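PDB 6GUO: siderophore enterobactin esterase from Emericella nidulans, which hydrolyses the ester bonds of the bacterial xenosiderophore enterobactin, releasing its iron inside the cell, but does not cleave triacetylfusarinine C. Local coordinates for the interface of chains A and B. Numbering follows the deposited sequence. Chains: chain A/B, Putative siderophore-degrading esterase (Eurofung).

Both contacts belong to the interface of the homodimer, and the centres of their C-alpha atoms lie about 9 Å apart. Contact 1 is where the N-terminal arm of chain B, strand 6-10 and the loop after it, crosses onto strands 18-24 and 31-36 of chain A; by the two-fold symmetry the arm of A does the same on B. Contact 2 lies where the loops of the two arms pass each other, beside helices 60-77. A:Met18 and B:Ala15 take part in both, and helix 60-77 of chain A serves both through A:Phe64 and A:Leu65, so the bonded edge formed by the arm adjoins an apolar centre.

Contact 1: the interface of chains A and B. Residues chain A 18, 20, 32, 34, 64; chain B 10, 13-15.
B:Ile10 and A:Ala20 pair backbone to backbone in an antiparallel beta bridge, through which strand 6-10 of chain B joins strand 18-24 of the other subunit. B:Ile10 N gives a nearly straight hydrogen bond (172° at H) to A:Ala20 O, 3.0 Å away, reaching the oxygen from above the carbonyl plane. On the same bridge a water links A:Ala20 N to B:Ile10 O, lying 2.7 Å from that oxygen and standing in where a direct bond is not made.

The second polar link is a side-chain one. The carboxylate of A:Asp34 takes the amide B:Ala14 N on OD1 at 3.0 Å, on the syn side but 32° out of the carboxylate plane. Its other oxygen, OD2, receives A:Gln32 NE2 at 2.9 Å, almost in the plane of the glutamine amide. With both oxygens engaged, the carboxylate's rotation should be fixed, and the neighbouring glutamine, itself in contact with the arm, helps to position the acid that accepts the arm's backbone N-H. An aspartate suits this place because its short side chain presents two acceptor oxygens, one for the arm's amide and one for the glutamine.

Apolar contacts fill in around these bonds. A:Gln32 holds CG anti to its backbone N (chi1 178°) and stretches out, crossing B:Ile10 at about a right angle; its CG touches the isoleucine tip CD1 at 3.7 Å, while NE2 lies against the backbone of B:Gly13. The small A:Ala20 lets the arm come close, its CB meeting B:Ile10 CG1 at 3.7 Å and B:Gly13 CA beyond. B:Gly13, with positive phi, turns the loop where a residue without a side chain is at ease. B:Ala14 CB rests against the A:Asp34 carboxylate and lies 3.8 Å from A:Phe64 CD2, in a ring whose one face is covered by A:Asp34 CB and whose edge meets A:Met18 CB.

Together these contacts fasten the exchanged N-terminal arm to its partner and so help hold the esterase homodimer together.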
ATOM      1  N   MET A  18      -3.360 -17.254  -1.135  1.00 17.74           N
ATOM      2  CA  MET A  18      -1.954 -17.049  -1.422  1.00 18.50           C
ATOM      3  C   MET A  18      -1.165 -18.296  -1.059  1.00 18.05           C
ATOM      4  O   MET A  18      -1.582 -19.096  -0.219  1.00 18.54           O
ATOM      5  CB  MET A  18      -1.397 -15.793  -0.736  1.00 20.73           C
ATOM      6  CG  MET A  18      -1.696 -15.647   0.739  1.00 22.50           C
ATOM      7  SD  MET A  18      -1.085 -14.085   1.419  1.00 23.53           S
ATOM      8  CE  MET A  18      -2.147 -12.853   0.666  1.00 24.62           C
ATOM      9  N   ALA A  20       3.206 -19.952  -1.373  1.00 16.97           N
ATOM     10  CA  ALA A  20       4.614 -19.656  -1.567  1.00 17.01           C
ATOM     11  C   ALA A  20       5.379 -20.933  -1.898  1.00 16.55           C
ATOM     12  O   ALA A  20       4.983 -22.027  -1.494  1.00 16.65           O
ATOM     13  CB  ALA A  20       5.191 -18.991  -0.328  1.00 17.91           C
ATOM     14  N   GLN A  32      12.427 -17.268  -3.329  1.00 19.84           N
ATOM     15  CA  GLN A  32      11.110 -17.464  -2.750  1.00 20.34           C
ATOM     16  C   GLN A  32      10.135 -16.760  -3.673  1.00 19.79           C
ATOM     17  O   GLN A  32      10.297 -15.568  -3.941  1.00 20.04           O
ATOM     18  CB  GLN A  32      11.033 -16.864  -1.347  1.00 22.22           C
ATOM     19  CG  GLN A  32       9.668 -16.997  -0.685  1.00 23.97           C
ATOM     20  CD  GLN A  32       9.638 -16.397   0.708  1.00 25.61           C
ATOM     21  OE1 GLN A  32      10.458 -16.740   1.561  1.00 28.22           O
ATOM     22  NE2 GLN A  32       8.688 -15.493   0.946  1.00 25.95           N
ATOM     23  N   ASP A  34       6.147 -15.728  -4.024  1.00 16.43           N
ATOM     24  CA  ASP A  34       4.854 -15.612  -3.361  1.00 17.19           C
ATOM     25  C   ASP A  34       3.845 -15.345  -4.463  1.00 15.94           C
ATOM     26  O   ASP A  34       4.100 -14.527  -5.343  1.00 15.92           O
ATOM     27  CB  ASP A  34       4.850 -14.462  -2.354  1.00 19.12           C
ATOM     28  CG  ASP A  34       5.627 -14.780  -1.090  1.00 21.81           C
ATOM     29  OD1 ASP A  34       5.065 -15.447  -0.192  1.00 24.63           O
ATOM     30  OD2 ASP A  34       6.793 -14.344  -0.981  1.00 25.46           O
ATOM     31  N   PHE A  64       4.748  -7.783  -2.238  1.00 13.61           N
ATOM     32  CA  PHE A  64       3.707  -8.782  -2.481  1.00 14.21           C
ATOM     33  C   PHE A  64       2.368  -8.431  -1.851  1.00 14.61           C
ATOM     34  O   PHE A  64       1.340  -8.427  -2.523  1.00 15.97           O
ATOM     35  CB  PHE A  64       4.180 -10.134  -1.944  1.00 14.53           C
ATOM     36  CG  PHE A  64       3.155 -11.226  -2.035  1.00 14.31           C
ATOM     37  CD1 PHE A  64       2.730 -11.701  -3.268  1.00 14.52           C
ATOM     38  CD2 PHE A  64       2.636 -11.803  -0.882  1.00 14.60           C
ATOM     39  CE1 PHE A  64       1.801 -12.726  -3.354  1.00 14.58           C
ATOM     40  CE2 PHE A  64       1.704 -12.825  -0.959  1.00 14.97           C
ATOM     41  CZ  PHE A  64       1.288 -13.290  -2.199  1.00 14.99           C
TER
ATOM     42  N   ILE B  10       6.303 -23.814   0.559  1.00 24.25           N
ATOM     43  CA  ILE B  10       6.746 -23.334   1.867  1.00 25.68           C
ATOM     44  C   ILE B  10       5.636 -22.542   2.539  1.00 25.92           C
ATOM     45  O   ILE B  10       4.801 -21.930   1.866  1.00 24.47           O
ATOM     46  CB  ILE B  10       8.028 -22.468   1.781  1.00 28.71           C
ATOM     47  CG1 ILE B  10       7.837 -21.247   0.868  1.00 30.10           C
ATOM     48  CG2 ILE B  10       9.199 -23.307   1.296  1.00 29.85           C
ATOM     49  CD1 ILE B  10       8.713 -20.070   1.234  1.00 32.16           C
ATOM     50  N   GLY B  13       5.643 -18.077   3.935  1.00 28.82           N
ATOM     51  CA  GLY B  13       6.067 -17.118   2.911  1.00 28.20           C
ATOM     52  C   GLY B  13       6.060 -15.699   3.457  1.00 26.82           C
ATOM     53  O   GLY B  13       6.505 -15.463   4.580  1.00 26.72           O
ATOM     54  N   ALA B  14       5.516 -14.763   2.680  1.00 26.05           N
ATOM     55  CA  ALA B  14       5.445 -13.357   3.092  1.00 25.81           C
ATOM     56  C   ALA B  14       4.404 -13.089   4.189  1.00 23.96           C
ATOM     57  O   ALA B  14       4.432 -12.027   4.814  1.00 24.83           O
ATOM     58  CB  ALA B  14       5.176 -12.465   1.888  1.00 26.92           C
ATOM     59  N   ALA B  15       3.496 -14.037   4.429  1.00 23.07           N
ATOM     60  CA  ALA B  15       2.463 -13.897   5.466  1.00 24.16           C
ATOM     61  C   ALA B  15       2.963 -14.335   6.849  1.00 23.49           C
ATOM     62  O   ALA B  15       2.278 -15.074   7.557  1.00 25.54           O
ATOM     63  CB  ALA B  15       1.222 -14.691   5.074  1.00 25.00           C
TER
HETATM   64  O   HOH W   1       2.369 -22.042   0.694  1.00 37.71           O

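Contact 2: the interface of chains A and B. Residues chain A 14-15, 18, 65; chain B 15, 18, 65.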
ATOM      1  N   ALA A  14      -6.892 -12.801   6.659  1.00 26.07           N
ATOM      2  CA  ALA A  14      -6.599 -11.955   5.498  1.00 26.02           C
ATOM      3  C   ALA A  14      -5.550 -12.549   4.545  1.00 25.75           C
ATOM      4  O   ALA A  14      -5.430 -12.091   3.402  1.00 25.82           O
ATOM      5  CB  ALA A  14      -6.174 -10.565   5.952  1.00 27.58           C
ATOM      6  N   ALA A  15      -4.815 -13.576   4.984  1.00 23.90           N
ATOM      7  CA  ALA A  15      -3.825 -14.257   4.137  1.00 24.74           C
ATOM      8  C   ALA A  15      -4.464 -15.351   3.262  1.00 24.25           C
ATOM      9  O   ALA A  15      -3.936 -16.456   3.127  1.00 27.18           O
ATOM     10  CB  ALA A  15      -2.710 -14.832   4.997  1.00 26.16           C
ATOM     11  N   MET A  18      -3.360 -17.254  -1.135  1.00 17.74           N
ATOM     12  CA  MET A  18      -1.954 -17.049  -1.422  1.00 18.50           C
ATOM     13  C   MET A  18      -1.165 -18.296  -1.059  1.00 18.05           C
ATOM     14  O   MET A  18      -1.582 -19.096  -0.219  1.00 18.54           O
ATOM     15  CB  MET A  18      -1.397 -15.793  -0.736  1.00 20.73           C
ATOM     16  CG  MET A  18      -1.696 -15.647   0.739  1.00 22.50           C
ATOM     17  SD  MET A  18      -1.085 -14.085   1.419  1.00 23.53           S
ATOM     18  CE  MET A  18      -2.147 -12.853   0.666  1.00 24.62           C
ATOM     19  N   LEU A  65       2.395  -8.134  -0.558  1.00 14.73           N
ATOM     20  CA  LEU A  65       1.169  -7.912   0.204  1.00 14.78           C
ATOM     21  C   LEU A  65       0.440  -6.636  -0.232  1.00 14.62           C
ATOM     22  O   LEU A  65      -0.789  -6.629  -0.313  1.00 16.24           O
ATOM     23  CB  LEU A  65       1.464  -7.892   1.709  1.00 15.32           C
ATOM     24  CG  LEU A  65       2.090  -9.155   2.316  1.00 16.01           C
ATOM     25  CD1 LEU A  65       2.429  -8.925   3.782  1.00 16.28           C
ATOM     26  CD2 LEU A  65       1.182 -10.369   2.169  1.00 16.80           C
TER
ATOM     27  N   ALA B  15       3.496 -14.037   4.429  1.00 23.07           N
ATOM     28  CA  ALA B  15       2.463 -13.897   5.466  1.00 24.16           C
ATOM     29  C   ALA B  15       2.963 -14.335   6.849  1.00 23.49           C
ATOM     30  O   ALA B  15       2.278 -15.074   7.557  1.00 25.54           O
ATOM     31  CB  ALA B  15       1.222 -14.691   5.074  1.00 25.00           C
ATOM     32  N   MET B  18       1.874 -12.913  11.618  1.00 17.89           N
ATOM     33  CA  MET B  18       0.501 -12.456  11.635  1.00 18.80           C
ATOM     34  C   MET B  18      -0.421 -13.591  12.064  1.00 18.03           C
ATOM     35  O   MET B  18      -0.099 -14.768  11.908  1.00 18.72           O
ATOM     36  CB  MET B  18       0.083 -11.864  10.279  1.00 19.48           C
ATOM     37  CG  MET B  18       0.223 -12.786   9.088  1.00 20.71           C
ATOM     38  SD  MET B  18      -0.251 -12.026   7.517  1.00 22.14           S
ATOM     39  CE  MET B  18       1.033 -10.801   7.284  1.00 22.39           C
ATOM     40  N   LEU B  65      -3.099  -5.813   5.064  1.00 14.11           N
ATOM     41  CA  LEU B  65      -1.864  -6.181   4.369  1.00 14.64           C
ATOM     42  C   LEU B  65      -1.054  -4.961   3.913  1.00 14.14           C
ATOM     43  O   LEU B  65       0.169  -4.975   3.987  1.00 14.55           O
ATOM     44  CB  LEU B  65      -2.170  -7.100   3.182  1.00 14.98           C
ATOM     45  CG  LEU B  65      -2.903  -8.410   3.498  1.00 16.36           C
ATOM     46  CD1 LEU B  65      -3.204  -9.150   2.203  1.00 16.42           C
ATOM     47  CD2 LEU B  65      -2.097  -9.289   4.442  1.00 17.12           C
TER
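B:Leu65 and A:Leu65 meet across the two-fold axis of this alpha/beta-hydrolase dimer, an esterase D family member, where helix 60-77 of each subunit brings the same residue to the same place. B:Leu65 has the most surface hidden in the patch, 50 Å². The two leucines cross at about a right angle and touch at two levels. Near the backbone, the CB atoms of A:Leu65 and B:Leu65 stand 4.0 Å apart, and each CB also lies against the other's carbonyl oxygen, with B:Leu65 CB 3.8 Å from A:Leu65 O. Further out, the CD2 methyls of A:Leu65 and B:Leu65 approach to 4.1 Å. In both copies CG lies opposite the carbonyl carbon (chi1 -60° in A, -58° in B), which sends the forked ends towards the arm loops. A branched leucine suits this position because one methyl can face its twin while the other serves a different neighbour: B:Leu65 CD1 reaches the carbonyl oxygen of A:Ala14 at 3.9 Å.

B:Leu65 CD1 also meets A:Met18 tip to tip, 4.1 Å from the methionine methyl CE. The methionine is bent at chi3 (69°), which turns CE from the line of the chain towards the leucine; a flexible, unbranched thioether fits well between a strand and the partner's helix. B:Met18 makes the twin contact with A:Leu65.

A:Ala15 and B:Ala15 form a further self-contact, methyl to methyl, with their CB atoms 3.9 Å apart. They lie on the loops between strands 6-10 and 18-24, just where the two exchanged arms pass each other, and a residue with so small a side chain allows the loops to run close together.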